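Local coordinates for ribose-phosphate pyrophosphokinase (Thermus thermophilus, PDB 7PN0), which catalyses the transfer of the pyrophosphate group of ATP to ribose 5-phosphate, giving phosphoribosyl pyrophosphate, the activated sugar used in nucleotide synthesis, at residues R95-D100 and L128-V133; D121-M126 and G135-P140. All coordinates share one frame; numbering follows the deposited sequence.

Contact 1. Residues R95-D100 and L128-V133; sequences RSDKKD and LHSPQV. With ADP (adenosine-5'-diphosphate), chain C.
The nucleotide pocket is built where R95 and H129 meet, and both residues touch the bound ADP. The CG of R95 lies over one face of the H129 imidazole, a CH-pi contact 3.8 Å from the ring centroid, while H129 CD2 packs on R95 CA. Beyond CG the arginine turns to the nucleotide: its guanidinium lies against the adenine with ADP N3 above the centre of one face, and R95 NH1 continues to a salt bridge with E220. The imidazole serves the other end of the ligand. Its CG, anti to the backbone N (chi1 175°), sets the root of the ring next to R95 CG. H129 NE2 donates to ADP O2B over 2.7 Å at an N-H...O angle of 148°, and D219 takes the ND1 side, so that both nitrogens are engaged and the rotation of the ring is fixed.

Farther along, D97 joins the two segments through its carboxylate. S130 OG donates to the anti lone pair of D97 OD2 at 2.6 Å, and Q132 of the second subunit also bonds to this oxygen. The syn lone pair of D97 OD1 receives K98 NZ in a salt bridge of 2.7 Å. That ammonium in turn reaches ADP O1A at 2.9 Å, which makes D97 a second-shell residue positioning the lysine. D97 CB packs on V133 CG2. S96 OG holds the purine by donating to ADP N7 at 2.7 Å, and the ribose is held by a weak bond from ADP O3' to D100 OD2. Two loops that follow parallel strands and converge on base, sugar and phosphates in this way form the ATP site typical of PRPP synthetases.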
loop_
_atom_site.group_PDB
_atom_site.type_symbol
_atom_site.label_atom_id
_atom_site.label_comp_id
_atom_site.label_asym_id
_atom_site.label_seq_id
_atom_site.Cartn_x
_atom_site.Cartn_y
_atom_site.Cartn_z
ATOM N N ARG A 95 -18.730 0.597 -18.639
ATOM C CA ARG A 95 -18.612 0.958 -20.076
ATOM C C ARG A 95 -17.300 1.702 -20.323
ATOM O O ARG A 95 -16.878 1.786 -21.449
ATOM C CB ARG A 95 -19.779 1.833 -20.513
ATOM C CG ARG A 95 -21.098 1.099 -20.469
ATOM C CD ARG A 95 -22.311 1.896 -20.921
ATOM N NE ARG A 95 -22.161 2.389 -22.290
ATOM C CZ ARG A 95 -23.056 3.171 -22.898
ATOM N NH1 ARG A 95 -24.166 3.529 -22.256
ATOM N NH2 ARG A 95 -22.804 3.594 -24.124
ATOM N N SER A 96 -16.734 2.302 -19.288
ATOM C CA SER A 96 -15.486 3.100 -19.374
ATOM C C SER A 96 -14.325 2.166 -19.071
ATOM O O SER A 96 -13.665 2.323 -18.004
ATOM C CB SER A 96 -15.523 4.268 -18.420
ATOM O OG SER A 96 -16.575 5.168 -18.736
ATOM N N ASP A 97 -14.098 1.216 -19.978
ATOM C CA ASP A 97 -13.285 0.013 -19.676
ATOM C C ASP A 97 -12.029 -0.031 -20.555
ATOM O O ASP A 97 -11.302 -0.995 -20.460
ATOM C CB ASP A 97 -14.145 -1.245 -19.828
ATOM C CG ASP A 97 -14.623 -1.485 -21.254
ATOM O OD1 ASP A 97 -14.494 -0.533 -22.084
ATOM O OD2 ASP A 97 -14.944 -2.639 -21.564
ATOM N N LYS A 98 -11.794 0.972 -21.397
ATOM C CA LYS A 98 -10.622 0.948 -22.295
ATOM C C LYS A 98 -10.148 2.376 -22.551
ATOM O O LYS A 98 -10.929 3.357 -22.403
ATOM C CB LYS A 98 -10.995 0.235 -23.590
ATOM C CG LYS A 98 -12.006 0.973 -24.435
ATOM C CD LYS A 98 -12.398 0.238 -25.709
ATOM C CE LYS A 98 -13.167 -1.032 -25.473
ATOM N NZ LYS A 98 -14.450 -0.752 -24.800
ATOM N N LYS A 99 -8.919 2.489 -23.026
ATOM C CA LYS A 99 -8.402 3.809 -23.427
ATOM C C LYS A 99 -8.642 3.958 -24.938
ATOM O O LYS A 99 -7.705 3.765 -25.711
ATOM C CB LYS A 99 -6.950 3.864 -22.977
ATOM C CG LYS A 99 -6.373 5.249 -22.916
ATOM C CD LYS A 99 -5.844 5.547 -21.542
ATOM C CE LYS A 99 -5.076 6.835 -21.570
ATOM N NZ LYS A 99 -3.824 6.750 -20.781
ATOM N N ASP A 100 -9.862 4.243 -25.363
ATOM C CA ASP A 100 -10.176 4.303 -26.816
ATOM C C ASP A 100 -9.907 5.717 -27.350
ATOM O O ASP A 100 -10.171 5.939 -28.517
ATOM C CB ASP A 100 -11.590 3.814 -27.130
ATOM C CG ASP A 100 -12.696 4.427 -26.279
ATOM O OD1 ASP A 100 -12.399 5.396 -25.512
ATOM O OD2 ASP A 100 -13.850 3.914 -26.377
ATOM N N LEU A 128 -21.782 -7.145 -15.800
ATOM C CA LEU A 128 -20.772 -6.106 -16.161
ATOM C C LEU A 128 -20.772 -5.900 -17.667
ATOM O O LEU A 128 -20.964 -6.870 -18.402
ATOM C CB LEU A 128 -19.392 -6.530 -15.701
ATOM C CG LEU A 128 -19.234 -6.494 -14.196
ATOM C CD1 LEU A 128 -17.959 -7.190 -13.809
ATOM C CD2 LEU A 128 -19.267 -5.060 -13.687
ATOM N N HIS A 129 -20.641 -4.657 -18.097
ATOM C CA HIS A 129 -20.639 -4.279 -19.530
ATOM C C HIS A 129 -19.603 -5.106 -20.292
ATOM O O HIS A 129 -19.898 -5.574 -21.401
ATOM C CB HIS A 129 -20.351 -2.787 -19.676
ATOM C CG HIS A 129 -20.228 -2.402 -21.111
ATOM N ND1 HIS A 129 -21.338 -2.412 -21.967
ATOM C CD2 HIS A 129 -19.146 -2.086 -21.863
ATOM C CE1 HIS A 129 -20.923 -2.063 -23.179
ATOM N NE2 HIS A 129 -19.595 -1.839 -23.139
ATOM N N SER A 130 -18.423 -5.298 -19.708
ATOM C CA SER A 130 -17.403 -6.205 -20.276
ATOM C C SER A 130 -16.873 -7.089 -19.161
ATOM O O SER A 130 -16.700 -6.627 -18.038
ATOM C CB SER A 130 -16.336 -5.453 -21.004
ATOM O OG SER A 130 -15.423 -4.783 -20.106
ATOM N N PRO A 131 -16.567 -8.359 -19.452
ATOM C CA PRO A 131 -16.073 -9.256 -18.411
ATOM C C PRO A 131 -14.659 -8.913 -17.921
ATOM O O PRO A 131 -14.336 -9.251 -16.785
ATOM C CB PRO A 131 -16.135 -10.604 -19.122
ATOM C CG PRO A 131 -15.820 -10.251 -20.564
ATOM C CD PRO A 131 -16.643 -9.004 -20.785
ATOM N N GLN A 132 -13.876 -8.183 -18.713
ATOM C CA GLN A 132 -12.511 -7.753 -18.295
ATOM C C GLN A 132 -12.595 -6.809 -17.097
ATOM O O GLN A 132 -11.615 -6.719 -16.347
ATOM C CB GLN A 132 -11.765 -7.070 -19.436
ATOM C CG GLN A 132 -11.371 -8.016 -20.538
ATOM C CD GLN A 132 -12.466 -8.288 -21.540
ATOM O OE1 GLN A 132 -13.560 -7.715 -21.524
ATOM N NE2 GLN A 132 -12.134 -9.159 -22.458
ATOM N N VAL A 133 -13.754 -6.175 -16.862
ATOM C CA VAL A 133 -13.882 -5.224 -15.713
ATOM C C VAL A 133 -13.660 -5.974 -14.378
ATOM O O VAL A 133 -13.244 -5.339 -13.387
ATOM C CB VAL A 133 -15.235 -4.488 -15.726
ATOM C CG1 VAL A 133 -15.508 -3.752 -14.427
ATOM C CG2 VAL A 133 -15.326 -3.549 -16.909
HETATM P PB ADP C . -19.090 -0.675 -26.390
HETATM O O1B ADP C . -19.154 -2.203 -26.514
HETATM O O2B ADP C . -18.548 -0.222 -25.055
HETATM O O3B ADP C . -20.333 0.089 -26.805
HETATM P PA ADP C . -17.212 1.040 -27.438
HETATM O O1A ADP C . -16.234 0.955 -26.307
HETATM O O2A ADP C . -16.690 1.347 -28.801
HETATM O O3A ADP C . -18.022 -0.324 -27.525
HETATM O "O5'" ADP C . -18.428 2.046 -27.049
HETATM C "C5'" ADP C . -18.288 2.988 -25.942
HETATM C "C4'" ADP C . -18.928 4.324 -26.275
HETATM O "O4'" ADP C . -19.656 4.784 -25.099
HETATM C "C3'" ADP C . -17.967 5.476 -26.618
HETATM O "O3'" ADP C . -16.687 5.066 -27.089
HETATM C "C2'" ADP C . -17.677 6.058 -25.239
HETATM O "O2'" ADP C . -17.291 7.402 -25.345
HETATM C "C1'" ADP C . -19.009 5.882 -24.514
HETATM N N9 ADP C . -18.857 5.631 -23.079
HETATM C C8 ADP C . -17.698 5.348 -22.382
HETATM N N7 ADP C . -17.880 5.218 -21.084
HETATM C C5 ADP C . -19.238 5.446 -20.917
HETATM C C6 ADP C . -20.061 5.466 -19.780
HETATM N N6 ADP C . -19.606 5.201 -18.556
HETATM N N1 ADP C . -21.387 5.733 -19.946
HETATM C C2 ADP C . -21.827 5.957 -21.191
HETATM N N3 ADP C . -21.148 5.946 -22.333
HETATM C C4 ADP C . -19.844 5.706 -22.135
#

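Contact 2. Residues D121-M126 and G135-P140; sequences DRVLTM and GFFKIP
R122 meets P140 where 121-126 and 135-140 come together, and its side chain runs across the proline at about a right angle. Its CB lies 3.8 Å from P140 O, and the bend at chi3 (57°) turns NE. The guanidinium sets one face against P140 CB, with NH2 also 3.7 Å from P140 CG. At the tip NH1 forms a salt bridge with D142 and a hydrogen bond to S80 of the fourth subunit. An alanine here would probably leave D142 without this charged mate and open a gap beside P140 CB and CG.

The backbones join at the same place: V123 N donates to P140 O at 3.0 Å, and R122 CA adds a CA-H...O contact to that oxygen. D121 O packs against I139 CB and P140 CD, both 3.4 Å away. Next to this bond, V123 CG2 touches both F137 CE2, at 3.7 Å, and I139 CD1, an apolar cluster that F137 extends to A112 of helix 107-118. The returning loop thus enters strand 141-144 as parallel edge neighbour of strand 122-126, a pairing characteristic of the five-stranded parallel sheet in the N-terminal PRTase-like domain.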
loop_
_atom_site.group_PDB
_atom_site.type_symbol
_atom_site.label_atom_id
_atom_site.label_comp_id
_atom_site.label_asym_id
_atom_site.label_seq_id
_atom_site.Cartn_x
_atom_site.Cartn_y
_atom_site.Cartn_z
ATOM N N ASP A 121 -14.350 -4.606 0.938
ATOM C CA ASP A 121 -13.615 -5.892 1.010
ATOM C C ASP A 121 -13.972 -6.753 -0.191
ATOM O O ASP A 121 -13.225 -7.687 -0.488
ATOM C CB ASP A 121 -13.922 -6.599 2.320
ATOM C CG ASP A 121 -13.461 -5.823 3.525
ATOM O OD1 ASP A 121 -12.230 -5.449 3.532
ATOM O OD2 ASP A 121 -14.261 -5.731 4.505
ATOM N N ARG A 122 -15.095 -6.466 -0.832
ATOM C CA ARG A 122 -15.699 -7.361 -1.829
ATOM C C ARG A 122 -16.693 -6.549 -2.624
ATOM O O ARG A 122 -17.203 -5.531 -2.137
ATOM C CB ARG A 122 -16.551 -8.533 -1.288
ATOM C CG ARG A 122 -16.051 -9.300 -0.088
ATOM C CD ARG A 122 -17.062 -10.373 0.284
ATOM N NE ARG A 122 -17.298 -11.257 -0.845
ATOM C CZ ARG A 122 -16.430 -12.179 -1.279
ATOM N NH1 ARG A 122 -16.735 -12.906 -2.323
ATOM N NH2 ARG A 122 -15.290 -12.423 -0.637
ATOM N N VAL A 123 -17.041 -7.067 -3.791
ATOM C CA VAL A 123 -18.096 -6.473 -4.645
ATOM C C VAL A 123 -19.010 -7.629 -5.038
ATOM O O VAL A 123 -18.510 -8.731 -5.254
ATOM C CB VAL A 123 -17.543 -5.752 -5.893
ATOM C CG1 VAL A 123 -18.619 -5.328 -6.847
ATOM C CG2 VAL A 123 -16.737 -4.545 -5.508
ATOM N N LEU A 124 -20.287 -7.329 -5.138
ATOM C CA LEU A 124 -21.351 -8.213 -5.686
ATOM C C LEU A 124 -22.058 -7.411 -6.765
ATOM O O LEU A 124 -22.544 -6.331 -6.427
ATOM C CB LEU A 124 -22.331 -8.639 -4.578
ATOM C CG LEU A 124 -23.540 -9.458 -5.051
ATOM C CD1 LEU A 124 -23.076 -10.706 -5.772
ATOM C CD2 LEU A 124 -24.481 -9.761 -3.879
ATOM N N THR A 125 -22.072 -7.906 -8.006
ATOM C CA THR A 125 -22.608 -7.118 -9.129
ATOM C C THR A 125 -23.281 -8.066 -10.107
ATOM O O THR A 125 -23.153 -9.268 -9.962
ATOM C CB THR A 125 -21.528 -6.211 -9.739
ATOM O OG1 THR A 125 -22.095 -5.326 -10.697
ATOM C CG2 THR A 125 -20.395 -6.951 -10.412
ATOM N N MET A 126 -23.868 -7.508 -11.153
ATOM C CA MET A 126 -24.585 -8.332 -12.155
ATOM C C MET A 126 -24.316 -7.742 -13.532
ATOM O O MET A 126 -24.304 -6.525 -13.664
ATOM C CB MET A 126 -26.082 -8.401 -11.871
ATOM C CG MET A 126 -26.883 -9.096 -12.964
ATOM S SD MET A 126 -28.650 -9.241 -12.496
ATOM C CE MET A 126 -28.596 -10.678 -11.443
ATOM N N GLY A 135 -11.269 -7.831 -13.661
ATOM C CA GLY A 135 -9.814 -7.720 -13.425
ATOM C C GLY A 135 -9.360 -6.318 -13.067
ATOM O O GLY A 135 -8.206 -6.176 -12.743
ATOM N N PHE A 136 -10.272 -5.357 -13.005
ATOM C CA PHE A 136 -9.970 -3.992 -12.520
ATOM C C PHE A 136 -10.016 -3.983 -10.983
ATOM O O PHE A 136 -9.508 -3.035 -10.389
ATOM C CB PHE A 136 -10.959 -2.972 -13.073
ATOM C CG PHE A 136 -10.905 -2.742 -14.570
ATOM C CD1 PHE A 136 -9.903 -3.263 -15.370
ATOM C CD2 PHE A 136 -11.813 -1.897 -15.167
ATOM C CE1 PHE A 136 -9.877 -3.003 -16.732
ATOM C CE2 PHE A 136 -11.774 -1.630 -16.526
ATOM C CZ PHE A 136 -10.818 -2.198 -17.309
ATOM N N PHE A 137 -10.586 -5.007 -10.352
ATOM C CA PHE A 137 -10.693 -5.135 -8.883
ATOM C C PHE A 137 -9.587 -6.041 -8.367
ATOM O O PHE A 137 -9.320 -7.088 -8.935
ATOM C CB PHE A 137 -12.068 -5.644 -8.446
ATOM C CG PHE A 137 -13.187 -4.682 -8.700
ATOM C CD1 PHE A 137 -13.853 -4.680 -9.910
ATOM C CD2 PHE A 137 -13.549 -3.753 -7.743
ATOM C CE1 PHE A 137 -14.860 -3.763 -10.164
ATOM C CE2 PHE A 137 -14.554 -2.839 -8.005
ATOM C CZ PHE A 137 -15.204 -2.842 -9.208
ATOM N N LYS A 138 -8.955 -5.635 -7.269
ATOM C CA LYS A 138 -8.038 -6.499 -6.518
ATOM C C LYS A 138 -8.851 -7.317 -5.514
ATOM O O LYS A 138 -8.521 -8.477 -5.274
ATOM C CB LYS A 138 -6.938 -5.676 -5.844
ATOM C CG LYS A 138 -5.945 -6.558 -5.083
ATOM C CD LYS A 138 -5.150 -7.534 -5.953
ATOM C CE LYS A 138 -3.875 -8.054 -5.292
ATOM N NZ LYS A 138 -3.317 -9.232 -6.005
ATOM N N ILE A 139 -9.874 -6.719 -4.929
ATOM C CA ILE A 139 -10.796 -7.388 -3.977
ATOM C C ILE A 139 -11.668 -8.369 -4.742
ATOM O O ILE A 139 -11.902 -8.174 -5.927
ATOM C CB ILE A 139 -11.665 -6.372 -3.237
ATOM C CG1 ILE A 139 -12.419 -5.428 -4.198
ATOM C CG2 ILE A 139 -10.820 -5.626 -2.225
ATOM C CD1 ILE A 139 -13.488 -4.571 -3.487
ATOM N N PRO A 140 -12.120 -9.454 -4.084
ATOM C CA PRO A 140 -12.995 -10.424 -4.734
ATOM C C PRO A 140 -14.249 -9.756 -5.294
ATOM O O PRO A 140 -14.843 -8.847 -4.635
ATOM C CB PRO A 140 -13.340 -11.437 -3.651
ATOM C CG PRO A 140 -12.326 -11.236 -2.560
ATOM C CD PRO A 140 -11.777 -9.841 -2.723
#

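In the fold
Contacts 1 and 2 share one excursion of the chain: strand 122-126 leads into the loop carrying H129, and 135-140 brings that loop back beside R122 and V123. Their centres are 14 Å apart, and they touch directly where the F136 ring tip, CZ, packs 3.4 Å from D97 O. Contact 1 holds the ADP, whereas in contact 2 the F137 side chain remains about 13 Å from it, touching V123 of the sheet and A112 of helix 107-118. Both meet the second subunit, 128-133 through Q132 and 135-140 through R109 of that chain, while N36 of the third subunit bonds to the ADP, so the nucleotide site is completed by the assembly.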